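Local coordinates for protein MgGH51 (Meripilus giganteus, PDB 6ZPV) that probably hydrolyses terminal alpha-L-arabinofuranosyl residues from arabinose-containing glycans, as a fungal GH51 alpha-L-arabinofuranosidase, at residues E460-T465 and T534-I539; V1-N6 and L524-P529. One frame throughout, in Å; residues are numbered along the deposited sequence.

Interaction 1: residues E460-T465 and T534-I539; sequences EAAFMT and TLHWSI
A462 and T465, one helical turn apart, lie against H536 and S538 where helix 460-465 meets strand 535-539, the two axes approaching to 7.2 Å with their N-to-C directions 45° apart. No direct hydrogen bond crosses; A462, T465, S538 and the H536 ring meet by packing, and one water links T465 to H536. The methyl of A462 comes obliquely onto the H536 ring, its CB 3.7 Å from H536 CD2. T465 buries the most surface here, its side chain crossing that of H536 at about a right angle. With OG1 set between its own backbone N and carbonyl carbon (chi1 67°), T465 OG1 comes within 3.3 Å of H536 CB. The same hydroxyl turns its proton back into the helix, T465 OG1 donating to A462 O at 2.7 Å, with a bent angle of 139° at that carbonyl oxygen. Its acceptor side is then used by a water, which donates to T465 OG1 at 2.8 Å and also lies 2.8 Å from H536 ND1, bridging helix to strand. The other ring nitrogen, H536 NE2, is hydrogen-bonded to G533 O, so the imidazole is held at both nitrogens. Further along the strand, T465 CB sits 3.7 Å from W537 O, and the CB atoms of T465 and S538 pack at 3.9 Å. S538 OG hydrogen-bonds to E468 OE1, one turn on in the helix. The helix belongs to the (beta/alpha)8 barrel, between strands 424-432 and 474-479, and the strand to the C-terminal beta domain, so the contact joins the two. A461 and A462 also rest on A553 of strand 547-554, F515 of helix 507-517 flanks T465, and L535 and W537 touch L562 of strand 560-565.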
loop_
_atom_site.group_PDB
_atom_site.type_symbol
_atom_site.label_atom_id
_atom_site.label_comp_id
_atom_site.label_asym_id
_atom_site.label_seq_id
_atom_site.Cartn_x
_atom_site.Cartn_y
_atom_site.Cartn_z
ATOM N N GLU A 460 -0.937 -20.426 2.070
ATOM C CA GLU A 460 0.129 -19.424 2.139
ATOM C C GLU A 460 1.022 -19.670 3.361
ATOM O O GLU A 460 2.261 -19.639 3.241
ATOM C CB GLU A 460 -0.446 -18.029 2.201
ATOM C CG GLU A 460 -1.109 -17.611 0.889
ATOM C CD GLU A 460 -2.223 -16.579 1.046
ATOM O OE1 GLU A 460 -2.393 -16.031 2.160
ATOM O OE2 GLU A 460 -2.878 -16.293 0.015
ATOM N N ALA A 461 0.452 -19.948 4.519
ATOM C CA ALA A 461 1.215 -20.163 5.731
ATOM C C ALA A 461 2.117 -21.372 5.559
ATOM O O ALA A 461 3.307 -21.326 5.980
ATOM C CB ALA A 461 0.315 -20.319 6.924
ATOM N N ALA A 462 1.680 -22.437 4.917
ATOM C CA ALA A 462 2.556 -23.582 4.664
ATOM C C ALA A 462 3.738 -23.145 3.787
ATOM O O ALA A 462 4.888 -23.491 4.081
ATOM C CB ALA A 462 1.739 -24.697 4.003
ATOM N N PHE A 463 3.455 -22.410 2.728
ATOM C CA PHE A 463 4.560 -21.916 1.871
ATOM C C PHE A 463 5.498 -21.013 2.701
ATOM O O PHE A 463 6.742 -21.099 2.512
ATOM C CB PHE A 463 3.926 -21.119 0.731
ATOM C CG PHE A 463 4.889 -20.664 -0.330
ATOM C CD1 PHE A 463 5.335 -21.529 -1.312
ATOM C CD2 PHE A 463 5.266 -19.321 -0.442
ATOM C CE1 PHE A 463 6.188 -21.098 -2.316
ATOM C CE2 PHE A 463 6.106 -18.892 -1.436
ATOM C CZ PHE A 463 6.520 -19.777 -2.412
ATOM N N MET A 464 4.981 -20.195 3.604
ATOM C CA MET A 464 5.808 -19.291 4.423
ATOM C C MET A 464 6.704 -20.079 5.378
ATOM O O MET A 464 7.809 -19.574 5.686
ATOM C CB MET A 464 4.894 -18.324 5.161
ATOM C CG MET A 464 4.147 -17.334 4.204
ATOM S SD MET A 464 2.641 -16.674 4.880
ATOM C CE MET A 464 3.439 -15.615 6.018
ATOM N N THR A 465 6.300 -21.245 5.864
ATOM C CA THR A 465 7.196 -22.045 6.690
ATOM C C THR A 465 8.465 -22.397 5.878
ATOM O O THR A 465 9.566 -22.437 6.443
ATOM C CB THR A 465 6.566 -23.320 7.264
ATOM O OG1 THR A 465 6.255 -24.260 6.224
ATOM C CG2 THR A 465 5.383 -23.023 8.143
ATOM N N THR A 534 0.281 -31.675 3.497
ATOM C CA THR A 534 -0.560 -30.556 3.973
ATOM C C THR A 534 -0.054 -29.937 5.265
ATOM O O THR A 534 -0.550 -28.852 5.613
ATOM C CB THR A 534 -1.996 -31.012 4.125
ATOM O OG1 THR A 534 -2.015 -32.178 4.946
ATOM C CG2 THR A 534 -2.645 -31.339 2.813
ATOM N N LEU A 535 0.811 -30.608 6.030
ATOM C CA LEU A 535 1.160 -30.165 7.381
ATOM C C LEU A 535 2.598 -29.688 7.396
ATOM O O LEU A 535 3.533 -30.431 7.030
ATOM C CB LEU A 535 1.011 -31.313 8.382
ATOM C CG LEU A 535 1.228 -30.936 9.854
ATOM C CD1 LEU A 535 0.171 -29.971 10.352
ATOM C CD2 LEU A 535 1.247 -32.187 10.708
ATOM N N HIS A 536 2.818 -28.424 7.780
ATOM C CA HIS A 536 4.152 -27.792 7.735
ATOM C C HIS A 536 4.384 -27.006 8.997
ATOM O O HIS A 536 3.455 -26.581 9.677
ATOM C CB HIS A 536 4.240 -26.868 6.498
ATOM C CG HIS A 536 4.216 -27.611 5.209
ATOM N ND1 HIS A 536 5.377 -28.017 4.622
ATOM C CD2 HIS A 536 3.153 -28.111 4.515
ATOM C CE1 HIS A 536 4.992 -28.754 3.556
ATOM N NE2 HIS A 536 3.679 -28.840 3.476
ATOM N N TRP A 537 5.653 -26.781 9.319
ATOM C CA TRP A 537 6.006 -26.003 10.511
ATOM C C TRP A 537 7.374 -25.373 10.302
ATOM O O TRP A 537 8.159 -25.805 9.440
ATOM C CB TRP A 537 6.010 -26.921 11.766
ATOM C CG TRP A 537 6.866 -28.124 11.616
ATOM C CD1 TRP A 537 8.221 -28.218 11.843
ATOM C CD2 TRP A 537 6.445 -29.429 11.134
ATOM N NE1 TRP A 537 8.661 -29.472 11.511
ATOM C CE2 TRP A 537 7.585 -30.229 11.084
ATOM C CE3 TRP A 537 5.228 -29.938 10.724
ATOM C CZ2 TRP A 537 7.542 -31.557 10.630
ATOM C CZ3 TRP A 537 5.181 -31.241 10.321
ATOM C CH2 TRP A 537 6.326 -32.045 10.272
ATOM N N SER A 538 7.674 -24.386 11.140
ATOM C CA SER A 538 8.986 -23.706 11.179
ATOM C C SER A 538 9.182 -23.153 12.587
ATOM O O SER A 538 8.234 -22.585 13.162
ATOM C CB SER A 538 9.056 -22.604 10.129
ATOM O OG SER A 538 10.289 -21.901 10.211
ATOM N N ILE A 539 10.393 -23.306 13.125
ATOM C CA ILE A 539 10.702 -22.952 14.518
ATOM C C ILE A 539 11.847 -21.950 14.489
ATOM O O ILE A 539 12.918 -22.207 13.910
ATOM C CB ILE A 539 11.026 -24.182 15.366
ATOM C CG1 ILE A 539 9.884 -25.201 15.257
ATOM C CG2 ILE A 539 11.293 -23.757 16.771
ATOM C CD1 ILE A 539 10.093 -26.515 15.934
HETATM O O HOH W 1 7.664 -26.347 4.907
#

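Interaction 2: residues V1-N6 and L524-P529; sequences VTVTVN and LPSTLP. With ACT (acetate ion), chain S.
T527, which grips T4 across the contact, has the flat carboxylate of a bound acetate ion, probably from the crystallisation liquor, beside it: T527 CG2 lies over the acetate carbon at 3.6 Å, and T527 OG1 donates from above the same face to acetate OXT at 2.8 Å. The proline ring of P525 brings its CD atom to N6 CB. T527 OG1, anti to its own carbonyl carbon (chi1 -52°) and so beside its backbone N, also accepts the N-H of T4, T4 N to T527 OG1 being 2.9 Å and nearly straight at 164°. It thus stands in for a backbone carbonyl, while T527 N returns a bond to T4 O at 3.1 Å. An alanine here would probably leave T4 N without this acceptor and the acetate without this donor. Next along, N6 N hydrogen-bonds to P525 O at 2.8 Å; together with the T527 N to T4 O bond, this flanks V5 and S526, a non-hydrogen-bonded antiparallel pair and a single bridge. V3 CG1 meets S526 CB at 4.0 Å. Along its opposite edge, strand 2-4 pairs in parallel with strand 560-565, while V3 and V5 rest on W537 and I539 of strand 535-541.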
loop_
_atom_site.group_PDB
_atom_site.type_symbol
_atom_site.label_atom_id
_atom_site.label_comp_id
_atom_site.label_asym_id
_atom_site.label_seq_id
_atom_site.Cartn_x
_atom_site.Cartn_y
_atom_site.Cartn_z
ATOM N N VAL A 1 2.561 -36.959 14.242
ATOM C CA VAL A 1 3.937 -36.959 13.769
ATOM C C VAL A 1 4.817 -36.436 14.893
ATOM O O VAL A 1 4.418 -35.465 15.539
ATOM C CB VAL A 1 4.128 -36.160 12.447
ATOM C CG1 VAL A 1 3.761 -34.700 12.561
ATOM C CG2 VAL A 1 5.567 -36.209 11.952
ATOM N N THR A 2 5.997 -37.016 15.072
ATOM C CA THR A 2 6.987 -36.483 16.030
ATOM C C THR A 2 7.863 -35.417 15.381
ATOM O O THR A 2 8.399 -35.686 14.294
ATOM C CB THR A 2 7.850 -37.606 16.566
ATOM O OG1 THR A 2 7.022 -38.505 17.295
ATOM C CG2 THR A 2 8.962 -37.068 17.449
ATOM N N VAL A 3 7.947 -34.269 15.981
ATOM C CA VAL A 3 8.819 -33.183 15.505
ATOM C C VAL A 3 9.912 -32.963 16.518
ATOM O O VAL A 3 9.646 -32.465 17.635
ATOM C CB VAL A 3 8.030 -31.892 15.270
ATOM C CG1 VAL A 3 8.946 -30.815 14.773
ATOM C CG2 VAL A 3 6.911 -32.104 14.280
ATOM N N THR A 4 11.130 -33.370 16.170
ATOM C CA THR A 4 12.289 -33.197 17.038
ATOM C C THR A 4 12.930 -31.864 16.700
ATOM O O THR A 4 13.255 -31.629 15.512
ATOM C CB THR A 4 13.244 -34.372 16.863
ATOM O OG1 THR A 4 12.573 -35.568 17.279
ATOM C CG2 THR A 4 14.504 -34.201 17.699
ATOM N N VAL A 5 13.213 -31.044 17.700
ATOM C CA VAL A 5 13.763 -29.687 17.526
ATOM C C VAL A 5 15.235 -29.709 17.867
ATOM O O VAL A 5 15.599 -30.124 18.986
ATOM C CB VAL A 5 12.998 -28.680 18.387
ATOM C CG1 VAL A 5 13.523 -27.303 18.089
ATOM C CG2 VAL A 5 11.491 -28.805 18.114
ATOM N N ASN A 6 16.089 -29.293 16.957
ATOM C CA ASN A 6 17.528 -29.194 17.242
ATOM C C ASN A 6 17.779 -27.994 18.138
ATOM O O ASN A 6 17.281 -26.875 17.860
ATOM C CB ASN A 6 18.273 -29.066 15.913
ATOM C CG ASN A 6 19.748 -29.385 15.960
ATOM O OD1 ASN A 6 20.466 -28.963 16.866
ATOM N ND2 ASN A 6 20.157 -30.093 14.911
ATOM N N LEU A 524 15.851 -22.645 14.111
ATOM C CA LEU A 524 16.117 -23.940 14.785
ATOM C C LEU A 524 15.656 -25.071 13.861
ATOM O O LEU A 524 14.461 -25.263 13.645
ATOM C CB LEU A 524 15.368 -24.020 16.120
ATOM C CG LEU A 524 15.801 -23.063 17.182
ATOM C CD1 LEU A 524 14.959 -23.233 18.409
ATOM C CD2 LEU A 524 17.278 -23.280 17.598
ATOM N N PRO A 525 16.607 -25.848 13.289
ATOM C CA PRO A 525 16.184 -26.958 12.441
ATOM C C PRO A 525 15.297 -27.941 13.227
ATOM O O PRO A 525 15.457 -28.105 14.460
ATOM C CB PRO A 525 17.489 -27.647 11.989
ATOM C CG PRO A 525 18.566 -26.648 12.285
ATOM C CD PRO A 525 18.074 -25.732 13.396
ATOM N N SER A 526 14.430 -28.603 12.493
ATOM C CA SER A 526 13.514 -29.598 13.068
ATOM C C SER A 526 13.309 -30.685 12.042
ATOM O O SER A 526 13.637 -30.533 10.843
ATOM C CB SER A 526 12.216 -28.959 13.519
ATOM O OG SER A 526 11.509 -28.385 12.415
ATOM N N THR A 527 12.687 -31.788 12.472
ATOM C CA THR A 527 12.168 -32.772 11.530
ATOM C C THR A 527 11.542 -32.083 10.333
ATOM O O THR A 527 10.716 -31.183 10.528
ATOM C CB THR A 527 11.127 -33.631 12.243
ATOM O OG1 THR A 527 11.664 -34.156 13.470
ATOM C CG2 THR A 527 10.573 -34.747 11.386
ATOM N N LEU A 528 11.860 -32.512 9.126
ATOM C CA LEU A 528 11.277 -31.882 7.948
ATOM C C LEU A 528 9.833 -32.297 7.754
ATOM O O LEU A 528 9.505 -33.488 7.843
ATOM C CB LEU A 528 12.086 -32.207 6.692
ATOM C CG LEU A 528 13.465 -31.595 6.591
ATOM C CD1 LEU A 528 14.262 -32.211 5.437
ATOM C CD2 LEU A 528 13.437 -30.105 6.451
ATOM N N PRO A 529 8.945 -31.353 7.388
ATOM C CA PRO A 529 7.643 -31.736 6.872
ATOM C C PRO A 529 7.744 -32.639 5.651
ATOM O O PRO A 529 8.771 -32.644 4.956
ATOM C CB PRO A 529 6.989 -30.386 6.466
ATOM C CG PRO A 529 7.698 -29.381 7.375
ATOM C CD PRO A 529 9.121 -29.890 7.427
HETATM C C ACT S . 13.443 -36.856 12.011
HETATM O O ACT S . 13.905 -36.693 10.739
HETATM O OXT ACT S . 13.640 -36.054 13.012
HETATM C CH3 ACT S . 12.475 -38.053 12.320
#

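Interaction 1 is core and interaction 2 lies nearer the surface, their centres about 12 Å apart. Strand 535-541 stands between them: its H536 and S538 side chains serve the barrel helix, whereas W537 and I539 turn to the N-terminal strand and the 524-529 loop. W537 NE1 donates to T527 O, I539 and L524 share a backbone bond, and H536 packs on P529. The chemistry changes with depth. The buried helix-strand contact relies on side-chain packing and a bridging water, with no direct hydrogen bond; residues 1-6 and 524-529 are joined mainly through backbone groups and one threonine hydroxyl, bringing the chain's start onto the C-terminal beta domain.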